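Local coordinates for protein formimidoylglutamase (Bacillus subtilis, PDB 3M1R) that hydrolyses N-formimidoyl-L-glutamate to L-glutamate and formamide in histidine degradation, with manganese ions as cofactor, at residues F9-E12 / A13-F17; T23-S26 / D27-T31. All coordinates share one frame; numbering follows the deposited sequence.

Near the N terminus, strand 10-11 leads directly into interaction 1. Here residues 9-12 and 13-17 are joined by a tight turn at the surface, about 32 Å from the chain centre (centre to centre). A loop then returns to the body of the subunit. Interaction 2 follows, where residues 23-26 curl into residues 27-31 and deliver strand 29-31 to what is, within this chain, the edge of the parallel sheet. The two contacts come in series and neither encloses the other. Their centres are about 16 Å apart, and they meet where Ser16 OG packs at 4.2 Å from Lys24 NZ. Interaction 1 belongs to the arm that reaches a second subunit. Interaction 2 lies where the chain joins the parallel sheet of its own subunit.

Interaction 1 (F9-E12 / A13-F17); sequences FLRE and AGSSF
The Arg11 guanidinium has Ser15 CB over one face and Ser16 O at its edge. Ser15 CB sits 3.2 Å above the guanidinium plane of Arg11 and is displaced toward the rim, near NH2. Ser16 O lies almost exactly in that plane and accepts a hydrogen bond from Arg11 NH2. At 2.5 Å from Arg11 NH2 to Ser16 O the bond is short, and with an N-H...O angle of 143° it is somewhat bent. On the acceptor side, NH2 stands above the Ser16 carbonyl plane, away from the lone pairs. A bend at chi3 (65°) in the otherwise extended Arg11 chain brings the group to Ser16.

Beside this hydrogen bond, the backbone makes a type II beta turn from Glu12 to Ser15. Glu12 O accepts two bonds from one residue. Ser15 N is 3.2 Å from Glu12 O, and Ser15 OG is 2.7 Å from the same Glu12 O. Both donors approach from the same face of the carbonyl plane. Ser15 OG lies beside its own backbone N (chi1 -63°), which lets both groups reach this one oxygen. Gly14 has a positive phi, at which a CB would press against Ala13 O.

The turn also faces a second subunit. There Arg11 NH1 forms a salt bridge with Asp94 of the second subunit, and Gly14 N donates a hydrogen bond to Asp92 of that subunit. Leu10 and Arg11 pair antiparallel with a strand of the second subunit, so the sheet runs on across the interface. With an alanine in place of Arg11, Ser16 O would probably lose this donor, Ser15 CB its flat cover and Asp94 of the second subunit its charge mate. One guanidinium thus serves two acceptors: NH2 holds the chain just after the turn, and NH1 carries charge pairing to the second subunit.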
loop_
_atom_site.group_PDB
_atom_site.type_symbol
_atom_site.label_atom_id
_atom_site.label_comp_id
_atom_site.label_asym_id
_atom_site.label_seq_id
_atom_site.Cartn_x
_atom_site.Cartn_y
_atom_site.Cartn_z
ATOM N N PHE D 9 -31.270 -9.738 18.728
ATOM C CA PHE D 9 -30.055 -9.818 17.911
ATOM C C PHE D 9 -29.902 -8.669 16.906
ATOM O O PHE D 9 -29.146 -8.771 15.946
ATOM C CB PHE D 9 -29.983 -11.167 17.192
ATOM C CG PHE D 9 -30.347 -12.331 18.062
ATOM C CD1 PHE D 9 -30.948 -13.455 17.523
ATOM C CD2 PHE D 9 -30.108 -12.292 19.430
ATOM C CE1 PHE D 9 -31.293 -14.530 18.329
ATOM C CE2 PHE D 9 -30.452 -13.361 20.242
ATOM C CZ PHE D 9 -31.044 -14.482 19.692
ATOM N N LEU D 10 -30.607 -7.569 17.141
ATOM C CA LEU D 10 -30.502 -6.409 16.267
ATOM C C LEU D 10 -29.845 -5.295 17.051
ATOM O O LEU D 10 -30.308 -4.919 18.134
ATOM C CB LEU D 10 -31.883 -5.981 15.755
ATOM C CG LEU D 10 -32.018 -4.890 14.691
ATOM C CD1 LEU D 10 -31.704 -3.498 15.253
ATOM C CD2 LEU D 10 -31.136 -5.213 13.462
ATOM N N ARG D 11 -28.749 -4.782 16.507
ATOM C CA ARG D 11 -27.934 -3.786 17.187
ATOM C C ARG D 11 -27.769 -2.581 16.279
ATOM O O ARG D 11 -28.042 -2.667 15.088
ATOM C CB ARG D 11 -26.563 -4.378 17.517
ATOM C CG ARG D 11 -26.613 -5.695 18.302
ATOM C CD ARG D 11 -25.274 -6.418 18.248
ATOM N NE ARG D 11 -24.206 -5.681 18.914
ATOM C CZ ARG D 11 -22.911 -5.947 18.770
ATOM N NH1 ARG D 11 -22.511 -6.932 17.972
ATOM N NH2 ARG D 11 -22.014 -5.219 19.420
ATOM N N GLU D 12 -27.314 -1.457 16.819
ATOM C CA GLU D 12 -27.161 -0.292 15.972
ATOM C C GLU D 12 -25.948 -0.456 15.036
ATOM O O GLU D 12 -25.008 -1.203 15.334
ATOM C CB GLU D 12 -27.098 0.997 16.791
ATOM C CG GLU D 12 -25.741 1.324 17.352
ATOM C CD GLU D 12 -25.606 2.799 17.662
ATOM O OE1 GLU D 12 -24.468 3.244 17.933
ATOM O OE2 GLU D 12 -26.639 3.511 17.619
ATOM N N ALA D 13 -25.988 0.233 13.901
ATOM C CA ALA D 13 -25.012 0.010 12.849
ATOM C C ALA D 13 -23.617 0.376 13.327
ATOM O O ALA D 13 -23.418 1.426 13.944
ATOM C CB ALA D 13 -25.378 0.810 11.608
ATOM N N GLY D 14 -22.657 -0.499 13.050
ATOM C CA GLY D 14 -21.271 -0.230 13.386
ATOM C C GLY D 14 -20.857 -0.765 14.752
ATOM O O GLY D 14 -19.711 -0.601 15.172
ATOM N N SER D 15 -21.779 -1.407 15.454
ATOM C CA SER D 15 -21.442 -1.961 16.766
ATOM C C SER D 15 -20.246 -2.909 16.676
ATOM O O SER D 15 -20.029 -3.565 15.652
ATOM C CB SER D 15 -22.642 -2.673 17.393
ATOM O OG SER D 15 -23.692 -1.754 17.617
ATOM N N SER D 16 -19.456 -2.955 17.742
ATOM C CA SER D 16 -18.331 -3.877 17.809
ATOM C C SER D 16 -18.526 -4.882 18.942
ATOM O O SER D 16 -19.536 -4.850 19.663
ATOM C CB SER D 16 -17.009 -3.120 17.975
ATOM O OG SER D 16 -17.020 -2.310 19.139
ATOM N N PHE D 17 -17.562 -5.780 19.089
ATOM C CA PHE D 17 -17.625 -6.773 20.148
ATOM C C PHE D 17 -17.832 -6.090 21.492
ATOM O O PHE D 17 -17.062 -5.220 21.891
ATOM C CB PHE D 17 -16.357 -7.627 20.188
ATOM C CG PHE D 17 -16.341 -8.622 21.316
ATOM C CD1 PHE D 17 -17.300 -9.629 21.386
ATOM C CD2 PHE D 17 -15.371 -8.553 22.312
ATOM C CE1 PHE D 17 -17.292 -10.546 22.423
ATOM C CE2 PHE D 17 -15.354 -9.480 23.354
ATOM C CZ PHE D 17 -16.318 -10.471 23.407
#

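Interaction 2 (T23-S26 / D27-T31); sequences TKMS and DLIAT
Two overlapping turns of the backbone carry residues 23-26 into residues 27-31. They lead into strand 29-31, an outermost strand, within this chain, of the parallel sheet in this arginase-family alpha/beta fold. Asp27 N donates to Lys24 O at 2.8 Å, and Leu28 N donates to Met25 O, also at 2.8 Å. Ile29 N adds a weak bond to the same Met25 O, at 3.0 Å. Both Asp27 N and Leu28 N stand well above the carbonyl planes they address.

The Asp27 side chain ties back to the start of the first turn. Its CG lies beside its own backbone N (chi1 -58°), which brings OD2 within reach of Lys24 N. Asp27 OD2 accepts from Lys24 N at 2.9 Å, on the anti side of the carboxylate and 29° out of its plane. The bond is nearly straight, at 165°. The Thr23 and Leu28 side chains cross at about a right angle, with Thr23 CG2 3.9 Å from Leu28 CD1.

Outside the segments, Ser26 OG bonds to Lys69 O, and the backbones of Leu28 and Ala30 bond to Leu87. Met25, a buried selenomethionine, packs against helices 60-69 and 300-318 and strand 87-93. Ile29 points back over the turn: its CG1 lies 3.3 Å from Met25 O, and its CD1 meets Met25 CB at 4.3 Å.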
loop_
_atom_site.group_PDB
_atom_site.type_symbol
_atom_site.label_atom_id
_atom_site.label_comp_id
_atom_site.label_asym_id
_atom_site.label_seq_id
_atom_site.Cartn_x
_atom_site.Cartn_y
_atom_site.Cartn_z
ATOM N N THR D 23 -14.279 -1.871 30.338
ATOM C CA THR D 23 -14.659 -0.477 30.181
ATOM C C THR D 23 -13.633 0.217 29.310
ATOM O O THR D 23 -12.501 0.435 29.742
ATOM C CB THR D 23 -14.721 0.288 31.496
ATOM O OG1 THR D 23 -15.748 -0.269 32.328
ATOM C CG2 THR D 23 -15.050 1.748 31.198
ATOM N N LYS D 24 -14.046 0.564 28.092
ATOM C CA LYS D 24 -13.199 1.265 27.141
ATOM C C LYS D 24 -13.623 2.719 27.101
ATOM O O LYS D 24 -14.694 3.059 27.605
ATOM C CB LYS D 24 -13.332 0.625 25.758
ATOM C CG LYS D 24 -12.861 -0.817 25.745
ATOM C CD LYS D 24 -12.913 -1.422 24.365
ATOM C CE LYS D 24 -14.331 -1.378 23.797
ATOM N NZ LYS D 24 -14.385 -1.820 22.362
HETATM N N MSE D 25 -12.794 3.577 26.508
HETATM C CA MSE D 25 -13.111 4.992 26.475
HETATM C C MSE D 25 -14.455 5.216 25.788
HETATM O O MSE D 25 -15.191 6.147 26.120
HETATM C CB MSE D 25 -11.990 5.789 25.797
HETATM C CG MSE D 25 -10.736 5.904 26.651
HETATM SE SE MSE D 25 -11.042 6.831 28.375
HETATM C CE MSE D 25 -11.248 8.650 27.676
ATOM N N SER D 26 -14.782 4.351 24.835
ATOM C CA SER D 26 -16.066 4.461 24.146
ATOM C C SER D 26 -17.261 4.375 25.099
ATOM O O SER D 26 -18.336 4.868 24.786
ATOM C CB SER D 26 -16.201 3.381 23.095
ATOM O OG SER D 26 -15.768 2.147 23.620
ATOM N N ASP D 27 -17.073 3.735 26.249
ATOM C CA ASP D 27 -18.157 3.586 27.213
ATOM C C ASP D 27 -18.286 4.846 28.056
ATOM O O ASP D 27 -19.258 5.003 28.782
ATOM C CB ASP D 27 -17.916 2.368 28.114
ATOM C CG ASP D 27 -17.792 1.074 27.321
ATOM O OD1 ASP D 27 -18.639 0.829 26.436
ATOM O OD2 ASP D 27 -16.850 0.299 27.585
ATOM N N LEU D 28 -17.309 5.745 27.954
ATOM C CA LEU D 28 -17.246 6.905 28.856
ATOM C C LEU D 28 -17.316 8.256 28.147
ATOM O O LEU D 28 -17.389 9.295 28.787
ATOM C CB LEU D 28 -15.971 6.851 29.690
ATOM C CG LEU D 28 -15.841 5.707 30.680
ATOM C CD1 LEU D 28 -14.414 5.548 31.076
ATOM C CD2 LEU D 28 -16.694 6.015 31.902
ATOM N N ILE D 29 -17.277 8.234 26.823
ATOM C CA ILE D 29 -17.298 9.455 26.035
ATOM C C ILE D 29 -18.705 9.683 25.519
ATOM O O ILE D 29 -19.279 8.816 24.865
ATOM C CB ILE D 29 -16.326 9.365 24.838
ATOM C CG1 ILE D 29 -14.873 9.382 25.315
ATOM C CG2 ILE D 29 -16.584 10.481 23.833
ATOM C CD1 ILE D 29 -13.855 9.279 24.163
ATOM N N ALA D 30 -19.264 10.845 25.829
ATOM C CA ALA D 30 -20.590 11.195 25.348
ATOM C C ALA D 30 -20.547 12.437 24.463
ATOM O O ALA D 30 -19.815 13.387 24.733
ATOM C CB ALA D 30 -21.518 11.428 26.509
ATOM N N THR D 31 -21.335 12.421 23.400
ATOM C CA THR D 31 -21.547 13.622 22.633
ATOM C C THR D 31 -22.009 14.712 23.598
ATOM O O THR D 31 -22.813 14.470 24.480
ATOM C CB THR D 31 -22.601 13.398 21.556
ATOM O OG1 THR D 31 -22.220 12.274 20.760
ATOM C CG2 THR D 31 -22.708 14.619 20.666
#